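Local coordinates for StAR-related lipid transfer protein 5 (Homo sapiens, PDB 2R55) that probably binds cholesterol or other sterols and may take part in their transport, or that of other lipids, within the cell, at residues Y143-H154 with F170-P180. Sequence-based numbering, arbitrary orientation.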
ATOM      1  N   TYR A 143       3.355  -9.457 -14.010  1.00 68.90           N
ATOM      2  CA  TYR A 143       3.320 -10.915 -14.052  1.00 69.33           C
ATOM      3  C   TYR A 143       2.802 -11.487 -15.380  1.00 69.69           C
ATOM      4  O   TYR A 143       2.344 -10.764 -16.267  1.00 69.74           O
ATOM      5  CB  TYR A 143       2.604 -11.488 -12.814  1.00 69.12           C
ATOM      6  CG  TYR A 143       3.408 -11.261 -11.544  1.00 69.06           C
ATOM      7  CD1 TYR A 143       4.302 -12.222 -11.081  1.00 67.85           C
ATOM      8  CD2 TYR A 143       3.306 -10.055 -10.834  1.00 69.16           C
ATOM      9  CE1 TYR A 143       5.053 -12.015  -9.940  1.00 68.34           C
ATOM     10  CE2 TYR A 143       4.061  -9.826  -9.693  1.00 68.80           C
ATOM     11  CZ  TYR A 143       4.933 -10.811  -9.248  1.00 69.25           C
ATOM     12  OH  TYR A 143       5.683 -10.587  -8.118  1.00 69.44           O
ATOM     13  N   GLU A 144       2.896 -12.798 -15.509  1.00 70.39           N
ATOM     14  CA  GLU A 144       2.619 -13.458 -16.775  1.00 71.00           C
ATOM     15  C   GLU A 144       1.133 -13.490 -17.104  1.00 70.88           C
ATOM     16  O   GLU A 144       0.763 -13.556 -18.274  1.00 70.64           O
ATOM     17  CB  GLU A 144       3.179 -14.873 -16.746  1.00 71.24           C
ATOM     18  CG  GLU A 144       4.692 -14.936 -16.559  1.00 72.71           C
ATOM     19  CD  GLU A 144       5.441 -14.788 -17.870  1.00 73.82           C
ATOM     20  OE1 GLU A 144       5.904 -15.822 -18.409  1.00 72.95           O
ATOM     21  OE2 GLU A 144       5.548 -13.642 -18.369  1.00 74.46           O
ATOM     22  N   ASP A 145       0.294 -13.434 -16.067  1.00 70.83           N
ATOM     23  CA  ASP A 145      -1.151 -13.505 -16.248  1.00 70.91           C
ATOM     24  C   ASP A 145      -1.740 -12.157 -16.654  1.00 70.55           C
ATOM     25  O   ASP A 145      -2.891 -12.085 -17.097  1.00 70.54           O
ATOM     26  CB  ASP A 145      -1.831 -14.044 -14.988  1.00 71.16           C
ATOM     27  CG  ASP A 145      -1.695 -13.109 -13.795  1.00 72.87           C
ATOM     28  OD1 ASP A 145      -0.621 -13.077 -13.150  1.00 74.78           O
ATOM     29  OD2 ASP A 145      -2.687 -12.420 -13.480  1.00 74.49           O
ATOM     30  N   GLY A 146      -0.933 -11.103 -16.508  1.00 70.07           N
ATOM     31  CA  GLY A 146      -1.363  -9.738 -16.761  1.00 69.50           C
ATOM     32  C   GLY A 146      -1.309  -8.897 -15.496  1.00 69.56           C
ATOM     33  O   GLY A 146      -1.246  -7.663 -15.556  1.00 69.23           O
ATOM     34  N   THR A 147      -1.342  -9.575 -14.351  1.00 69.19           N
ATOM     35  CA  THR A 147      -1.233  -8.928 -13.061  1.00 69.08           C
ATOM     36  C   THR A 147      -0.125  -7.881 -13.083  1.00 68.92           C
ATOM     37  O   THR A 147       0.983  -8.137 -13.565  1.00 68.88           O
ATOM     38  CB  THR A 147      -1.000  -9.960 -11.921  1.00 69.24           C
ATOM     39  OG1 THR A 147      -2.141 -10.817 -11.813  1.00 69.86           O
ATOM     40  CG2 THR A 147      -0.807  -9.278 -10.589  1.00 69.02           C
ATOM     41  N   ILE A 148      -0.463  -6.687 -12.600  1.00 68.60           N
ATOM     42  CA  ILE A 148       0.501  -5.630 -12.373  1.00 68.13           C
ATOM     43  C   ILE A 148       0.507  -5.449 -10.857  1.00 68.19           C
ATOM     44  O   ILE A 148      -0.553  -5.467 -10.223  1.00 68.66           O
ATOM     45  CB  ILE A 148       0.104  -4.321 -13.106  1.00 68.02           C
ATOM     46  CG1 ILE A 148      -0.418  -4.620 -14.519  1.00 68.42           C
ATOM     47  CG2 ILE A 148       1.297  -3.373 -13.200  1.00 67.80           C
ATOM     48  CD1 ILE A 148      -1.058  -3.444 -15.239  1.00 67.74           C
ATOM     49  N   SER A 149       1.689  -5.303 -10.264  1.00 67.81           N
ATOM     50  CA  SER A 149       1.784  -5.168  -8.811  1.00 67.16           C
ATOM     51  C   SER A 149       2.678  -4.018  -8.359  1.00 67.28           C
ATOM     52  O   SER A 149       3.566  -3.570  -9.102  1.00 67.09           O
ATOM     53  CB  SER A 149       2.272  -6.470  -8.175  1.00 66.93           C
ATOM     54  OG  SER A 149       3.687  -6.507  -8.125  1.00 66.36           O
ATOM     55  N   SER A 150       2.439  -3.548  -7.131  1.00 67.04           N
ATOM     56  CA  SER A 150       3.307  -2.566  -6.530  1.00 66.83           C
ATOM     57  C   SER A 150       3.856  -3.159  -5.263  1.00 67.00           C
ATOM     58  O   SER A 150       3.136  -3.811  -4.496  1.00 67.15           O
ATOM     59  CB  SER A 150       2.583  -1.241  -6.264  1.00 66.92           C
ATOM     60  OG  SER A 150       1.402  -1.419  -5.501  1.00 66.97           O
ATOM     61  N   ASN A 151       5.140  -2.920  -5.044  1.00 66.82           N
ATOM     62  CA  ASN A 151       5.882  -3.586  -3.991  1.00 66.08           C
ATOM     63  C   ASN A 151       6.780  -2.557  -3.337  1.00 65.85           C
ATOM     64  O   ASN A 151       7.760  -2.099  -3.919  1.00 65.84           O
ATOM     65  CB  ASN A 151       6.710  -4.728  -4.586  1.00 66.22           C
ATOM     66  CG  ASN A 151       5.861  -5.725  -5.400  1.00 66.05           C
ATOM     67  OD1 ASN A 151       5.290  -6.668  -4.856  1.00 66.94           O
ATOM     68  ND2 ASN A 151       5.795  -5.516  -6.698  1.00 65.45           N
ATOM     69  N   ALA A 152       6.429  -2.188  -2.117  1.00 65.58           N
ATOM     70  CA  ALA A 152       7.038  -1.061  -1.476  1.00 65.24           C
ATOM     71  C   ALA A 152       7.617  -1.483  -0.134  1.00 65.26           C
ATOM     72  O   ALA A 152       6.992  -2.244   0.592  1.00 65.05           O
ATOM     73  CB  ALA A 152       5.994   0.013  -1.309  1.00 65.47           C
ATOM     74  N   THR A 153       8.828  -1.019   0.173  1.00 65.21           N
ATOM     75  CA  THR A 153       9.402  -1.185   1.512  1.00 65.43           C
ATOM     76  C   THR A 153      10.139   0.090   1.968  1.00 64.85           C
ATOM     77  O   THR A 153      10.608   0.851   1.142  1.00 64.82           O
ATOM     78  CB  THR A 153      10.315  -2.443   1.611  1.00 65.51           C
ATOM     79  OG1 THR A 153      10.221  -3.014   2.923  1.00 66.67           O
ATOM     80  CG2 THR A 153      11.778  -2.108   1.334  1.00 66.25           C
ATOM     81  N   HIS A 154      10.246   0.314   3.276  1.00 64.77           N
ATOM     82  CA  HIS A 154      10.953   1.497   3.789  1.00 64.57           C
ATOM     83  C   HIS A 154      12.443   1.490   3.396  1.00 64.91           C
ATOM     84  O   HIS A 154      13.072   0.420   3.309  1.00 65.13           O
ATOM     85  CB  HIS A 154      10.830   1.582   5.293  1.00 64.11           C
ATOM     86  CG  HIS A 154      11.733   0.636   6.018  1.00 64.16           C
ATOM     87  ND1 HIS A 154      11.394  -0.679   6.262  1.00 65.88           N
ATOM     88  CD2 HIS A 154      12.974   0.807   6.527  1.00 64.21           C
ATOM     89  CE1 HIS A 154      12.386  -1.272   6.901  1.00 65.91           C
ATOM     90  NE2 HIS A 154      13.353  -0.388   7.079  1.00 65.52           N
ATOM     91  N   PHE A 170       7.563   3.604   8.986  1.00 64.07           N
ATOM     92  CA  PHE A 170       8.279   2.648   8.175  1.00 63.75           C
ATOM     93  C   PHE A 170       7.274   1.621   7.686  1.00 63.98           C
ATOM     94  O   PHE A 170       6.643   0.930   8.480  1.00 63.43           O
ATOM     95  CB  PHE A 170       9.391   1.980   8.979  1.00 63.83           C
ATOM     96  CG  PHE A 170      10.398   2.942   9.551  1.00 63.99           C
ATOM     97  CD1 PHE A 170      10.290   3.376  10.866  1.00 64.40           C
ATOM     98  CD2 PHE A 170      11.459   3.415   8.771  1.00 65.03           C
ATOM     99  CE1 PHE A 170      11.219   4.288  11.419  1.00 64.22           C
ATOM    100  CE2 PHE A 170      12.401   4.312   9.300  1.00 65.67           C
ATOM    101  CZ  PHE A 170      12.272   4.758  10.635  1.00 64.74           C
ATOM    102  N   ASN A 171       7.086   1.578   6.371  1.00 64.62           N
ATOM    103  CA  ASN A 171       6.355   0.499   5.731  1.00 65.08           C
ATOM    104  C   ASN A 171       7.252  -0.704   5.597  1.00 64.97           C
ATOM    105  O   ASN A 171       8.404  -0.577   5.181  1.00 65.16           O
ATOM    106  CB  ASN A 171       5.932   0.902   4.311  1.00 65.59           C
ATOM    107  CG  ASN A 171       4.745   1.824   4.298  1.00 66.18           C
ATOM    108  OD1 ASN A 171       3.766   1.606   5.006  1.00 69.89           O
ATOM    109  ND2 ASN A 171       4.824   2.863   3.497  1.00 67.42           N
ATOM    110  N   HIS A 172       6.719  -1.872   5.943  1.00 64.61           N
ATOM    111  CA  HIS A 172       7.350  -3.138   5.574  1.00 64.38           C
ATOM    112  C   HIS A 172       6.682  -3.677   4.282  1.00 64.12           C
ATOM    113  O   HIS A 172       5.709  -3.058   3.800  1.00 64.42           O
ATOM    114  CB  HIS A 172       7.280  -4.086   6.747  1.00 64.40           C
ATOM    115  CG  HIS A 172       8.122  -3.654   7.898  1.00 64.66           C
ATOM    116  ND1 HIS A 172       7.606  -2.989   8.987  1.00 64.65           N
ATOM    117  CD2 HIS A 172       9.453  -3.773   8.122  1.00 64.45           C
ATOM    118  CE1 HIS A 172       8.580  -2.741   9.845  1.00 64.91           C
ATOM    119  NE2 HIS A 172       9.709  -3.205   9.344  1.00 63.09           N
ATOM    120  N   PRO A 173       7.219  -4.769   3.683  1.00 63.48           N
ATOM    121  CA  PRO A 173       6.756  -5.117   2.321  1.00 63.52           C
ATOM    122  C   PRO A 173       5.243  -5.034   2.179  1.00 63.89           C
ATOM    123  O   PRO A 173       4.516  -5.666   2.942  1.00 64.15           O
ATOM    124  CB  PRO A 173       7.250  -6.546   2.136  1.00 63.27           C
ATOM    125  CG  PRO A 173       8.506  -6.598   2.976  1.00 62.66           C
ATOM    126  CD  PRO A 173       8.251  -5.712   4.163  1.00 63.42           C
ATOM    127  N   CYS A 174       4.788  -4.232   1.224  1.00 64.20           N
ATOM    128  CA  CYS A 174       3.374  -3.903   1.082  1.00 65.39           C
ATOM    129  C   CYS A 174       3.091  -3.438  -0.322  1.00 66.23           C
ATOM    130  O   CYS A 174       4.014  -3.233  -1.104  1.00 66.11           O
ATOM    131  CB  CYS A 174       2.967  -2.769   2.027  1.00 64.99           C
ATOM    132  SG  CYS A 174       3.816  -1.191   1.801  1.00 64.01           S
ATOM    133  N   GLY A 175       1.809  -3.250  -0.623  1.00 67.16           N
ATOM    134  CA  GLY A 175       1.410  -2.709  -1.910  1.00 68.66           C
ATOM    135  C   GLY A 175       0.172  -3.366  -2.462  1.00 69.61           C
ATOM    136  O   GLY A 175      -0.698  -3.818  -1.714  1.00 70.34           O
ATOM    137  N   CYS A 176       0.113  -3.436  -3.781  1.00 70.09           N
ATOM    138  CA  CYS A 176      -1.083  -3.834  -4.498  1.00 70.59           C
ATOM    139  C   CYS A 176      -0.820  -4.850  -5.580  1.00 69.46           C
ATOM    140  O   CYS A 176       0.143  -4.716  -6.330  1.00 68.94           O
ATOM    141  CB  CYS A 176      -1.675  -2.621  -5.187  1.00 70.37           C
ATOM    142  SG  CYS A 176      -2.582  -1.670  -4.061  1.00 75.46           S
ATOM    143  N   PHE A 177      -1.710  -5.835  -5.663  1.00 68.87           N
ATOM    144  CA  PHE A 177      -1.824  -6.706  -6.831  1.00 68.40           C
ATOM    145  C   PHE A 177      -3.066  -6.331  -7.666  1.00 68.14           C
ATOM    146  O   PHE A 177      -4.202  -6.367  -7.170  1.00 68.31           O
ATOM    147  CB  PHE A 177      -1.902  -8.170  -6.393  1.00 67.98           C
ATOM    148  CG  PHE A 177      -0.608  -8.721  -5.867  1.00 67.65           C
ATOM    149  CD1 PHE A 177      -0.288  -8.614  -4.515  1.00 66.87           C
ATOM    150  CD2 PHE A 177       0.287  -9.369  -6.720  1.00 67.42           C
ATOM    151  CE1 PHE A 177       0.917  -9.148  -4.005  1.00 66.87           C
ATOM    152  CE2 PHE A 177       1.490  -9.895  -6.230  1.00 67.53           C
ATOM    153  CZ  PHE A 177       1.808  -9.778  -4.853  1.00 66.81           C
ATOM    154  N   CYS A 178      -2.846  -5.938  -8.916  1.00 67.81           N
ATOM    155  CA  CYS A 178      -3.945  -5.671  -9.853  1.00 67.72           C
ATOM    156  C   CYS A 178      -4.064  -6.847 -10.822  1.00 67.51           C
ATOM    157  O   CYS A 178      -3.210  -7.009 -11.687  1.00 66.85           O
ATOM    158  CB  CYS A 178      -3.678  -4.386 -10.640  1.00 67.62           C
ATOM    159  SG  CYS A 178      -3.548  -2.858  -9.684  1.00 68.43           S
ATOM    160  N   GLU A 179      -5.112  -7.660 -10.669  1.00 67.88           N
ATOM    161  CA  GLU A 179      -5.216  -8.947 -11.392  1.00 68.68           C
ATOM    162  C   GLU A 179      -6.405  -8.980 -12.346  1.00 68.60           C
ATOM    163  O   GLU A 179      -7.548  -8.848 -11.910  1.00 68.52           O
ATOM    164  CB  GLU A 179      -5.305 -10.154 -10.427  1.00 68.54           C
ATOM    165  CG  GLU A 179      -4.415 -10.052  -9.166  1.00 69.67           C
ATOM    166  CD  GLU A 179      -4.707 -11.127  -8.102  1.00 69.40           C
ATOM    167  OE1 GLU A 179      -5.865 -11.586  -7.966  1.00 70.65           O
ATOM    168  OE2 GLU A 179      -3.768 -11.513  -7.387  1.00 69.31           O
ATOM    169  N   PRO A 180      -6.140  -9.184 -13.649  1.00 68.86           N
ATOM    170  CA  PRO A 180      -7.209  -9.265 -14.655  1.00 68.96           C
ATOM    171  C   PRO A 180      -8.054 -10.527 -14.455  1.00 69.02           C
ATOM    172  O   PRO A 180      -7.555 -11.525 -13.912  1.00 68.69           O
ATOM    173  CB  PRO A 180      -6.441  -9.328 -15.976  1.00 68.87           C
ATOM    174  CG  PRO A 180      -5.117  -9.943 -15.602  1.00 68.90           C
ATOM    175  CD  PRO A 180      -4.805  -9.377 -14.247  1.00 68.90           C
TER
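From Ile148 to Ala152 one strand runs antiparallel to Cys174-Cys178, paired by backbone bonds such as Cys178 N to Ile148 O (2.7 Å), and beyond a break at His172-Pro173 a further backbone bond joins His154 N to Asn171 O. That carbonyl oxygen is gripped twice, since His154 ND1 also donates to it at 3.2 Å, reaching it from the opposite face of the carbonyl plane. The imidazole can fold back this way because its CG sits between its own backbone N and carbonyl carbon (chi1 77°). Held there, the ring receives the edge of Phe170 on its face, planes at 80°, and turns its own edge to the face of His172, with centroids 5.3 Å apart. Without this imidazole, as with an alanine here, Asn171 O would probably lose one of its two donors and the rings of Phe170 and His172 their shared partner.

Midway, Cys176 N shares its hydrogen between Ser150 O and Ser150 OG (2.9 Å to OG), both bonds bent. Toward the turn, Phe177 lays its CD2 against Ser149 CB (3.8 Å) and meets Thr147 CG2 edge-on, while helix 21-40 packs on Phe177 through Met35. Ile148 and Cys178 point to the other side of the sheet, against Trp83 of helix 79-86. In this curved START-domain sheet, backbone bonds thus set the register, while the doubly bonded Asn171 O fixes the His154 ring between Phe170 and His172.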